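Local coordinates for alpha-Amylase (Thermotoga maritima, PDB 2B5D), which belongs to glycoside hydrolase family 57, with a mostly parallel-stranded catalytic domain and additional helical parts, at residues A[246-259]-A[352-364]. Numbering follows the deposited sequence.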
loop_
_atom_site.group_PDB
_atom_site.type_symbol
_atom_site.label_atom_id
_atom_site.label_comp_id
_atom_site.label_asym_id
_atom_site.label_seq_id
_atom_site.Cartn_x
_atom_site.Cartn_y
_atom_site.Cartn_z
ATOM N N TRP A 246 -17.003 30.318 7.646
ATOM C CA TRP A 246 -17.695 29.142 7.087
ATOM C C TRP A 246 -17.181 27.809 7.579
ATOM O O TRP A 246 -17.575 26.767 7.071
ATOM C CB TRP A 246 -17.612 29.177 5.583
ATOM C CG TRP A 246 -17.887 30.515 5.089
ATOM C CD1 TRP A 246 -17.052 31.295 4.373
ATOM C CD2 TRP A 246 -19.062 31.292 5.338
ATOM N NE1 TRP A 246 -17.635 32.513 4.126
ATOM C CE2 TRP A 246 -18.879 32.532 4.703
ATOM C CE3 TRP A 246 -20.255 31.059 6.035
ATOM C CZ2 TRP A 246 -19.848 33.539 4.728
ATOM C CZ3 TRP A 246 -21.219 32.055 6.047
ATOM C CH2 TRP A 246 -21.005 33.280 5.397
ATOM N N SER A 247 -16.292 27.863 8.561
ATOM C CA SER A 247 -15.758 26.720 9.236
ATOM C C SER A 247 -16.840 25.955 10.009
ATOM O O SER A 247 -17.664 26.572 10.664
ATOM C CB SER A 247 -14.714 27.231 10.222
ATOM O OG SER A 247 -14.103 26.165 10.901
ATOM N N ALA A 248 -16.833 24.623 9.933
ATOM C CA ALA A 248 -17.654 23.783 10.795
ATOM C C ALA A 248 -17.116 23.744 12.222
ATOM O O ALA A 248 -17.876 23.568 13.185
ATOM C CB ALA A 248 -17.721 22.373 10.243
ATOM N N ALA A 249 -15.801 23.845 12.365
ATOM C CA ALA A 249 -15.187 23.852 13.681
ATOM C C ALA A 249 -15.473 25.150 14.483
ATOM O O ALA A 249 -15.695 25.094 15.728
ATOM C CB ALA A 249 -13.694 23.582 13.573
ATOM N N VAL A 250 -15.483 26.305 13.792
ATOM C CA VAL A 250 -15.653 27.603 14.483
ATOM C C VAL A 250 -16.677 28.576 13.877
ATOM O O VAL A 250 -16.866 29.664 14.390
ATOM C CB VAL A 250 -14.306 28.351 14.676
ATOM C CG1 VAL A 250 -13.231 27.448 15.319
ATOM C CG2 VAL A 250 -13.793 28.948 13.337
ATOM N N GLY A 251 -17.349 28.216 12.802
ATOM C CA GLY A 251 -18.206 29.196 12.150
ATOM C C GLY A 251 -19.650 28.785 12.079
ATOM O O GLY A 251 -20.052 27.807 12.721
ATOM N N TYR A 252 -20.438 29.504 11.307
ATOM C CA TYR A 252 -21.871 29.208 11.204
ATOM C C TYR A 252 -22.200 27.753 10.860
ATOM O O TYR A 252 -22.970 27.133 11.577
ATOM C CB TYR A 252 -22.593 30.100 10.192
ATOM C CG TYR A 252 -22.431 31.576 10.377
ATOM C CD1 TYR A 252 -22.030 32.382 9.309
ATOM C CD2 TYR A 252 -22.708 32.193 11.618
ATOM C CE1 TYR A 252 -21.910 33.755 9.453
ATOM C CE2 TYR A 252 -22.594 33.546 11.766
ATOM C CZ TYR A 252 -22.186 34.318 10.682
ATOM O OH TYR A 252 -22.054 35.651 10.838
ATOM N N PRO A 253 -21.635 27.193 9.765
ATOM C CA PRO A 253 -22.029 25.795 9.450
ATOM C C PRO A 253 -21.877 24.752 10.583
ATOM O O PRO A 253 -22.504 23.697 10.532
ATOM C CB PRO A 253 -21.145 25.453 8.242
ATOM C CG PRO A 253 -20.900 26.792 7.586
ATOM C CD PRO A 253 -20.703 27.735 8.744
ATOM N N GLY A 254 -21.053 25.012 11.589
ATOM C CA GLY A 254 -20.938 24.080 12.707
ATOM C C GLY A 254 -22.074 24.112 13.725
ATOM O O GLY A 254 -22.026 23.400 14.730
ATOM N N ASP A 255 -23.109 24.918 13.473
ATOM C CA ASP A 255 -24.291 24.975 14.330
ATOM C C ASP A 255 -24.986 23.612 14.468
ATOM O O ASP A 255 -25.261 22.936 13.463
ATOM C CB ASP A 255 -25.274 26.011 13.789
ATOM C CG ASP A 255 -26.404 26.326 14.760
ATOM O OD1 ASP A 255 -27.333 25.490 14.863
ATOM O OD2 ASP A 255 -26.384 27.420 15.395
ATOM N N PRO A 256 -25.300 23.209 15.725
ATOM C CA PRO A 256 -25.955 21.917 15.958
ATOM C C PRO A 256 -27.271 21.677 15.213
ATOM O O PRO A 256 -27.659 20.520 15.061
ATOM C CB PRO A 256 -26.133 21.858 17.488
ATOM C CG PRO A 256 -25.851 23.211 18.000
ATOM C CD PRO A 256 -25.025 23.940 16.977
ATOM N N ARG A 257 -27.936 22.719 14.717
ATOM C CA ARG A 257 -29.242 22.563 13.985
ATOM C C ARG A 257 -29.064 22.240 12.513
ATOM O O ARG A 257 -30.045 22.027 11.774
ATOM C CB ARG A 257 -30.095 23.842 14.060
ATOM C CG ARG A 257 -30.605 24.214 15.462
ATOM C CD ARG A 257 -31.133 25.636 15.455
ATOM N NE ARG A 257 -30.044 26.606 15.557
ATOM C CZ ARG A 257 -30.199 27.921 15.682
ATOM N NH1 ARG A 257 -29.125 28.702 15.756
ATOM N NH2 ARG A 257 -31.419 28.453 15.715
ATOM N N TYR A 258 -27.814 22.269 12.063
ATOM C CA TYR A 258 -27.535 22.091 10.649
ATOM C C TYR A 258 -27.325 20.618 10.301
ATOM O O TYR A 258 -26.906 19.817 11.138
ATOM C CB TYR A 258 -26.344 22.949 10.210
ATOM C CG TYR A 258 -26.638 24.436 10.017
ATOM C CD1 TYR A 258 -25.738 25.386 10.455
ATOM C CD2 TYR A 258 -27.806 24.873 9.397
ATOM C CE1 TYR A 258 -25.980 26.730 10.289
ATOM C CE2 TYR A 258 -28.067 26.219 9.215
ATOM C CZ TYR A 258 -27.154 27.143 9.658
ATOM O OH TYR A 258 -27.388 28.496 9.486
ATOM N N ARG A 259 -27.619 20.280 9.050
ATOM C CA ARG A 259 -27.539 18.911 8.564
ATOM C C ARG A 259 -26.108 18.384 8.606
ATOM O O ARG A 259 -25.167 19.040 8.118
ATOM C CB ARG A 259 -28.142 18.867 7.168
ATOM C CG ARG A 259 -28.456 17.508 6.586
ATOM C CD ARG A 259 -27.558 17.384 5.400
ATOM N NE ARG A 259 -28.276 16.949 4.231
ATOM C CZ ARG A 259 -27.746 16.915 3.014
ATOM N NH1 ARG A 259 -28.465 16.494 1.986
ATOM N NH2 ARG A 259 -26.497 17.301 2.826
ATOM N N LEU A 352 -18.665 24.969 -0.676
ATOM C CA LEU A 352 -18.958 25.323 0.688
ATOM C C LEU A 352 -20.455 25.656 0.816
ATOM O O LEU A 352 -21.019 25.462 1.879
ATOM C CB LEU A 352 -18.078 26.481 1.195
ATOM C CG LEU A 352 -16.532 26.411 1.372
ATOM C CD1 LEU A 352 -15.960 27.683 2.048
ATOM C CD2 LEU A 352 -15.990 25.152 2.080
ATOM N N PHE A 353 -21.108 26.116 -0.256
ATOM C CA PHE A 353 -22.526 26.496 -0.154
ATOM C C PHE A 353 -23.412 25.459 -0.810
ATOM O O PHE A 353 -23.526 25.388 -2.040
ATOM C CB PHE A 353 -22.803 27.930 -0.694
ATOM C CG PHE A 353 -22.067 29.013 0.064
ATOM C CD1 PHE A 353 -20.820 29.477 -0.381
ATOM C CD2 PHE A 353 -22.583 29.527 1.256
ATOM C CE1 PHE A 353 -20.104 30.454 0.341
ATOM C CE2 PHE A 353 -21.879 30.509 1.987
ATOM C CZ PHE A 353 -20.634 30.971 1.522
ATOM N N GLY A 354 -24.054 24.645 0.019
ATOM C CA GLY A 354 -24.957 23.618 -0.494
ATOM C C GLY A 354 -24.356 22.223 -0.429
ATOM O O GLY A 354 -25.093 21.243 -0.302
ATOM N N HIS A 355 -23.034 22.117 -0.506
ATOM C CA HIS A 355 -22.418 20.809 -0.479
ATOM C C HIS A 355 -21.787 20.457 0.862
ATOM O O HIS A 355 -22.266 19.543 1.525
ATOM C CB HIS A 355 -21.494 20.562 -1.678
ATOM C CG HIS A 355 -20.937 19.170 -1.724
ATOM N ND1 HIS A 355 -21.738 18.050 -1.856
ATOM C CD2 HIS A 355 -19.665 18.716 -1.607
ATOM C CE1 HIS A 355 -20.976 16.969 -1.831
ATOM N NE2 HIS A 355 -19.717 17.347 -1.676
ATOM N N TRP A 356 -20.732 21.151 1.277
ATOM C CA TRP A 356 -20.229 20.987 2.646
ATOM C C TRP A 356 -21.273 21.410 3.680
ATOM O O TRP A 356 -21.475 20.728 4.686
ATOM C CB TRP A 356 -18.929 21.772 2.845
ATOM C CG TRP A 356 -17.836 21.103 2.131
ATOM C CD1 TRP A 356 -17.273 21.467 0.929
ATOM C CD2 TRP A 356 -17.211 19.867 2.521
ATOM N NE1 TRP A 356 -16.309 20.541 0.564
ATOM C CE2 TRP A 356 -16.249 19.552 1.522
ATOM C CE3 TRP A 356 -17.365 18.999 3.628
ATOM C CZ2 TRP A 356 -15.438 18.406 1.600
ATOM C CZ3 TRP A 356 -16.562 17.870 3.709
ATOM C CH2 TRP A 356 -15.606 17.583 2.699
ATOM N N TRP A 357 -21.941 22.520 3.386
ATOM C CA TRP A 357 -22.970 23.096 4.201
ATOM C C TRP A 357 -24.260 23.059 3.409
ATOM O O TRP A 357 -24.449 23.838 2.480
ATOM C CB TRP A 357 -22.592 24.541 4.490
ATOM C CG TRP A 357 -23.452 25.278 5.459
ATOM C CD1 TRP A 357 -24.210 24.756 6.471
ATOM C CD2 TRP A 357 -23.582 26.694 5.554
ATOM N NE1 TRP A 357 -24.828 25.755 7.174
ATOM C CE2 TRP A 357 -24.460 26.961 6.635
ATOM C CE3 TRP A 357 -23.050 27.770 4.827
ATOM C CZ2 TRP A 357 -24.812 28.261 7.004
ATOM C CZ3 TRP A 357 -23.403 29.052 5.197
ATOM C CH2 TRP A 357 -24.269 29.287 6.269
ATOM N N PHE A 358 -25.155 22.169 3.799
ATOM C CA PHE A 358 -26.380 21.885 3.038
ATOM C C PHE A 358 -27.260 23.126 2.868
ATOM O O PHE A 358 -27.877 23.324 1.828
ATOM C CB PHE A 358 -27.144 20.745 3.756
ATOM C CG PHE A 358 -28.509 20.450 3.199
ATOM C CD1 PHE A 358 -28.672 19.986 1.902
ATOM C CD2 PHE A 358 -29.636 20.600 3.998
ATOM C CE1 PHE A 358 -29.936 19.686 1.406
ATOM C CE2 PHE A 358 -30.904 20.309 3.517
ATOM C CZ PHE A 358 -31.059 19.842 2.227
ATOM N N GLU A 359 -27.283 23.957 3.904
ATOM C CA GLU A 359 -28.162 25.112 4.004
ATOM C C GLU A 359 -27.513 26.373 3.442
ATOM O O GLU A 359 -28.107 27.444 3.494
ATOM C CB GLU A 359 -28.536 25.342 5.481
ATOM C CG GLU A 359 -29.258 24.150 6.155
ATOM C CD GLU A 359 -28.324 23.080 6.734
ATOM O OE1 GLU A 359 -27.134 23.056 6.372
ATOM O OE2 GLU A 359 -28.775 22.264 7.569
ATOM N N GLY A 360 -26.289 26.241 2.930
ATOM C CA GLY A 360 -25.519 27.362 2.395
ATOM C C GLY A 360 -26.210 28.235 1.358
ATOM O O GLY A 360 -26.070 29.448 1.381
ATOM N N VAL A 361 -26.935 27.652 0.414
ATOM C CA VAL A 361 -27.517 28.534 -0.598
ATOM C C VAL A 361 -28.715 29.312 -0.017
ATOM O O VAL A 361 -28.939 30.465 -0.391
ATOM C CB VAL A 361 -27.803 27.844 -1.987
ATOM C CG1 VAL A 361 -26.636 26.911 -2.398
ATOM C CG2 VAL A 361 -29.095 27.095 -1.957
ATOM N N PHE A 362 -29.429 28.671 0.917
ATOM C CA PHE A 362 -30.497 29.281 1.699
ATOM C C PHE A 362 -29.958 30.482 2.435
ATOM O O PHE A 362 -30.594 31.528 2.439
ATOM C CB PHE A 362 -31.091 28.313 2.759
ATOM C CG PHE A 362 -31.650 27.006 2.208
ATOM C CD1 PHE A 362 -31.389 25.795 2.865
ATOM C CD2 PHE A 362 -32.474 26.976 1.075
ATOM C CE1 PHE A 362 -31.919 24.565 2.390
ATOM C CE2 PHE A 362 -32.998 25.760 0.594
ATOM C CZ PHE A 362 -32.722 24.554 1.256
ATOM N N PHE A 363 -28.819 30.307 3.109
ATOM C CA PHE A 363 -28.066 31.416 3.709
ATOM C C PHE A 363 -27.726 32.535 2.686
ATOM O O PHE A 363 -27.980 33.724 2.926
ATOM C CB PHE A 363 -26.798 30.910 4.406
ATOM C CG PHE A 363 -25.916 32.025 4.926
ATOM C CD1 PHE A 363 -25.979 32.423 6.265
ATOM C CD2 PHE A 363 -25.013 32.692 4.066
ATOM C CE1 PHE A 363 -25.179 33.480 6.749
ATOM C CE2 PHE A 363 -24.209 33.722 4.533
ATOM C CZ PHE A 363 -24.300 34.135 5.873
ATOM N N LEU A 364 -27.165 32.141 1.545
ATOM C CA LEU A 364 -26.859 33.091 0.512
ATOM C C LEU A 364 -28.056 33.917 0.082
ATOM O O LEU A 364 -27.934 35.136 -0.176
ATOM C CB LEU A 364 -26.200 32.417 -0.695
ATOM C CG LEU A 364 -24.750 32.877 -0.840
ATOM C CD1 LEU A 364 -24.744 34.352 -1.183
ATOM C CD2 LEU A 364 -23.886 32.662 0.434
HETATM O O HOH W 1 -25.207 21.473 6.529
#
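With CG of Trp357 anti to its backbone N (chi1 -173°), the indole reaches into the loop 246-259, where Tyr258 offers a ring face to it. Pro253 CG sits over one indole face, 3.6 Å from the centroid of the Trp357 five-membered ring, a CH-pi contact. The NE1 edge of the same indole is directed at the Tyr258 face in a T-shaped pair, Trp357 NE1 lying 3.4 Å from Tyr258 CD1. Trp246 extends this aromatic cluster: Phe353 brings its edge to the face of the Trp246 indole, and the Trp246 edge in turn meets the face of Phe363, offset, with Trp246 CH2 3.3 Å from Phe363 CE2.

Polar contacts lock the other end. Glu359, bent at chi2 (86°), accepts from Arg259 N through the syn lone pair of OE2 (2.7 Å), and its OE1 accepts a hydrogen bond from a water that also donates to Arg259 O and accepts from Phe358 N. The Arg259 guanidinium lies flat on Phe358 in a cation-pi stack, planes 15° apart, while NH1 is hydrogen-bonded to Tyr106 OH.

The contact thus joins the loop between strand 233-236 and helix 265-268 to the short helix 352-356, the turn after it and the first turn of helix 360-373, just beyond strand 343-349, with helix 309-338 packing against Tyr252 and Tyr258.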